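Side-chain contact in lipoprotein (Clostridioides difficile, PDB 7RAG), which forms a complex with the CwlD amidase and allosterically activates it during spore formation: residues I59-K62 and H63-G66. Sequence-based numbering, arbitrary orientation.
Sequences ISPK and HLKG
Leu64 spreads its two methyl groups between the rings of Pro61 and His63: CD1 lies 4.3 Å from CG of Pro61, a loose apolar contact, while CD2 stands 3.6 Å above one face of the His63 imidazole, displaced toward the ring's rim. ND1 of the imidazole is hydrogen-bonded to OE1 of Glu54 of the amidase chain. These side chains project from two overlapping beta turns, Pro61-Leu64 of type III and Lys62-Lys65 of type I, in the loop joining antiparallel strands 40-58 and 68-71. Leucine suits its place because its branched end reaches both rings; chi1 of -59° turns CG away from the carbonyl carbon, and from there CD2 reaches the imidazole while CD1 touches Pro61. Tyr42 of a second copy of this protein packs on both Pro61 and Leu64, and the amidase touches His63 and Leu64, so the loop presents apolar groups and a polar ring nitrogen to two partner chains.

The backbone holds this shape. Leu64 N donates to Pro61 O over 2.7 Å at 146°. Lys65 N is shared: it bonds to Lys62 O at 3.1 Å and, weakly, to Pro61 O at 3.3 Å. Proline suits the first position of the Pro61-Leu64 turn, since its ring restricts phi and its N needs no hydrogen-bond partner. Glycine suits position 66, where a positive phi of 84° would press a side chain against the preceding carbonyl. The long, flexible lysine at 65 leads its charged end away, but its CB and CG pack close to the backbone: CB of Lys65 lies 3.5 Å from both Lys62 O and Ile59 O, and its CG is 3.6 Å from Ile59 O.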
ATOM      1  N   ILE A  59      -7.828 -21.659   1.729  1.00 58.20           N
ATOM      2  CA  ILE A  59      -7.658 -22.752   0.789  1.00 61.07           C
ATOM      3  C   ILE A  59      -8.871 -23.671   0.744  1.00 64.13           C
ATOM      4  O   ILE A  59      -9.276 -24.097  -0.340  1.00 64.89           O
ATOM      5  CB  ILE A  59      -6.372 -23.559   1.074  1.00 63.61           C
ATOM      6  CG1 ILE A  59      -6.336 -24.097   2.491  1.00 61.85           C
ATOM      7  CG2 ILE A  59      -5.127 -22.719   0.817  1.00 57.95           C
ATOM      8  CD1 ILE A  59      -5.157 -25.024   2.723  1.00 61.57           C
ATOM      9  N   SER A  60      -9.471 -24.004   1.906  1.00 73.81           N
ATOM     10  CA  SER A  60     -10.333 -25.191   1.874  1.00 82.71           C
ATOM     11  C   SER A  60     -11.706 -24.991   1.254  1.00 93.70           C
ATOM     12  O   SER A  60     -12.006 -25.667   0.256  1.00105.26           O
ATOM     13  CB  SER A  60     -10.567 -25.805   3.245  1.00 79.84           C
ATOM     14  OG  SER A  60     -11.827 -26.452   3.246  1.00 73.55           O
ATOM     15  N   PRO A  61     -12.593 -24.155   1.805  1.00 73.95           N
ATOM     16  CA  PRO A  61     -13.934 -24.084   1.196  1.00 65.12           C
ATOM     17  C   PRO A  61     -13.738 -23.505  -0.194  1.00 68.12           C
ATOM     18  O   PRO A  61     -13.208 -22.405  -0.349  1.00 69.03           O
ATOM     19  CB  PRO A  61     -14.735 -23.163   2.135  1.00 63.46           C
ATOM     20  CG  PRO A  61     -13.832 -22.910   3.318  1.00 63.99           C
ATOM     21  CD  PRO A  61     -12.409 -23.149   2.866  1.00 50.85           C
ATOM     22  N   LYS A  62     -14.105 -24.287  -1.212  1.00 64.01           N
ATOM     23  CA  LYS A  62     -13.695 -23.980  -2.585  1.00 65.40           C
ATOM     24  C   LYS A  62     -14.051 -22.551  -2.981  1.00 63.78           C
ATOM     25  O   LYS A  62     -13.272 -21.869  -3.665  1.00 63.22           O
ATOM     26  CB  LYS A  62     -14.342 -24.964  -3.557  1.00 64.33           C
ATOM     27  CG  LYS A  62     -13.671 -24.988  -4.902  1.00 68.14           C
ATOM     28  CD  LYS A  62     -14.582 -24.499  -5.988  1.00 72.01           C
ATOM     29  CE  LYS A  62     -14.172 -25.113  -7.317  1.00 84.06           C
ATOM     30  NZ  LYS A  62     -14.255 -26.619  -7.290  1.00 83.09           N
ATOM     31  N   HIS A  63     -15.219 -22.077  -2.539  1.00 62.68           N
ATOM     32  CA  HIS A  63     -15.656 -20.717  -2.839  1.00 58.45           C
ATOM     33  C   HIS A  63     -14.599 -19.693  -2.434  1.00 59.90           C
ATOM     34  O   HIS A  63     -14.415 -18.676  -3.116  1.00 61.78           O
ATOM     35  CB  HIS A  63     -16.993 -20.449  -2.130  1.00 55.03           C
ATOM     36  CG  HIS A  63     -17.347 -19.000  -2.011  1.00 60.72           C
ATOM     37  ND1 HIS A  63     -17.955 -18.476  -0.890  1.00 55.61           N
ATOM     38  CD2 HIS A  63     -17.172 -17.961  -2.863  1.00 58.94           C
ATOM     39  CE1 HIS A  63     -18.133 -17.179  -1.057  1.00 56.69           C
ATOM     40  NE2 HIS A  63     -17.672 -16.843  -2.246  1.00 60.73           N
ATOM     41  N   LEU A  64     -13.899 -19.941  -1.328  1.00 60.03           N
ATOM     42  CA  LEU A  64     -12.966 -18.959  -0.794  1.00 57.95           C
ATOM     43  C   LEU A  64     -11.530 -19.175  -1.243  1.00 55.06           C
ATOM     44  O   LEU A  64     -10.695 -18.296  -1.013  1.00 53.99           O
ATOM     45  CB  LEU A  64     -13.012 -18.969   0.729  1.00 53.05           C
ATOM     46  CG  LEU A  64     -14.369 -18.655   1.345  1.00 52.83           C
ATOM     47  CD1 LEU A  64     -14.259 -18.689   2.853  1.00 53.34           C
ATOM     48  CD2 LEU A  64     -14.914 -17.339   0.879  1.00 47.62           C
ATOM     49  N   LYS A  65     -11.238 -20.308  -1.879  1.00 55.31           N
ATOM     50  CA  LYS A  65      -9.868 -20.689  -2.192  1.00 57.63           C
ATOM     51  C   LYS A  65      -9.155 -19.560  -2.917  1.00 55.81           C
ATOM     52  O   LYS A  65      -9.684 -18.993  -3.873  1.00 56.95           O
ATOM     53  CB  LYS A  65      -9.872 -21.951  -3.052  1.00 56.50           C
ATOM     54  CG  LYS A  65      -8.504 -22.469  -3.454  1.00 61.43           C
ATOM     55  CD  LYS A  65      -8.622 -23.548  -4.543  1.00 62.20           C
ATOM     56  CE  LYS A  65      -7.284 -24.188  -4.844  1.00 67.77           C
ATOM     57  NZ  LYS A  65      -7.282 -25.052  -6.081  1.00 76.97           N
ATOM     58  N   GLY A  66      -7.968 -19.208  -2.430  1.00 56.22           N
ATOM     59  CA  GLY A  66      -7.188 -18.157  -3.034  1.00 57.48           C
ATOM     60  C   GLY A  66      -7.540 -16.751  -2.592  1.00 56.39           C
ATOM     61  O   GLY A  66      -6.812 -15.820  -2.943  1.00 57.58           O
TER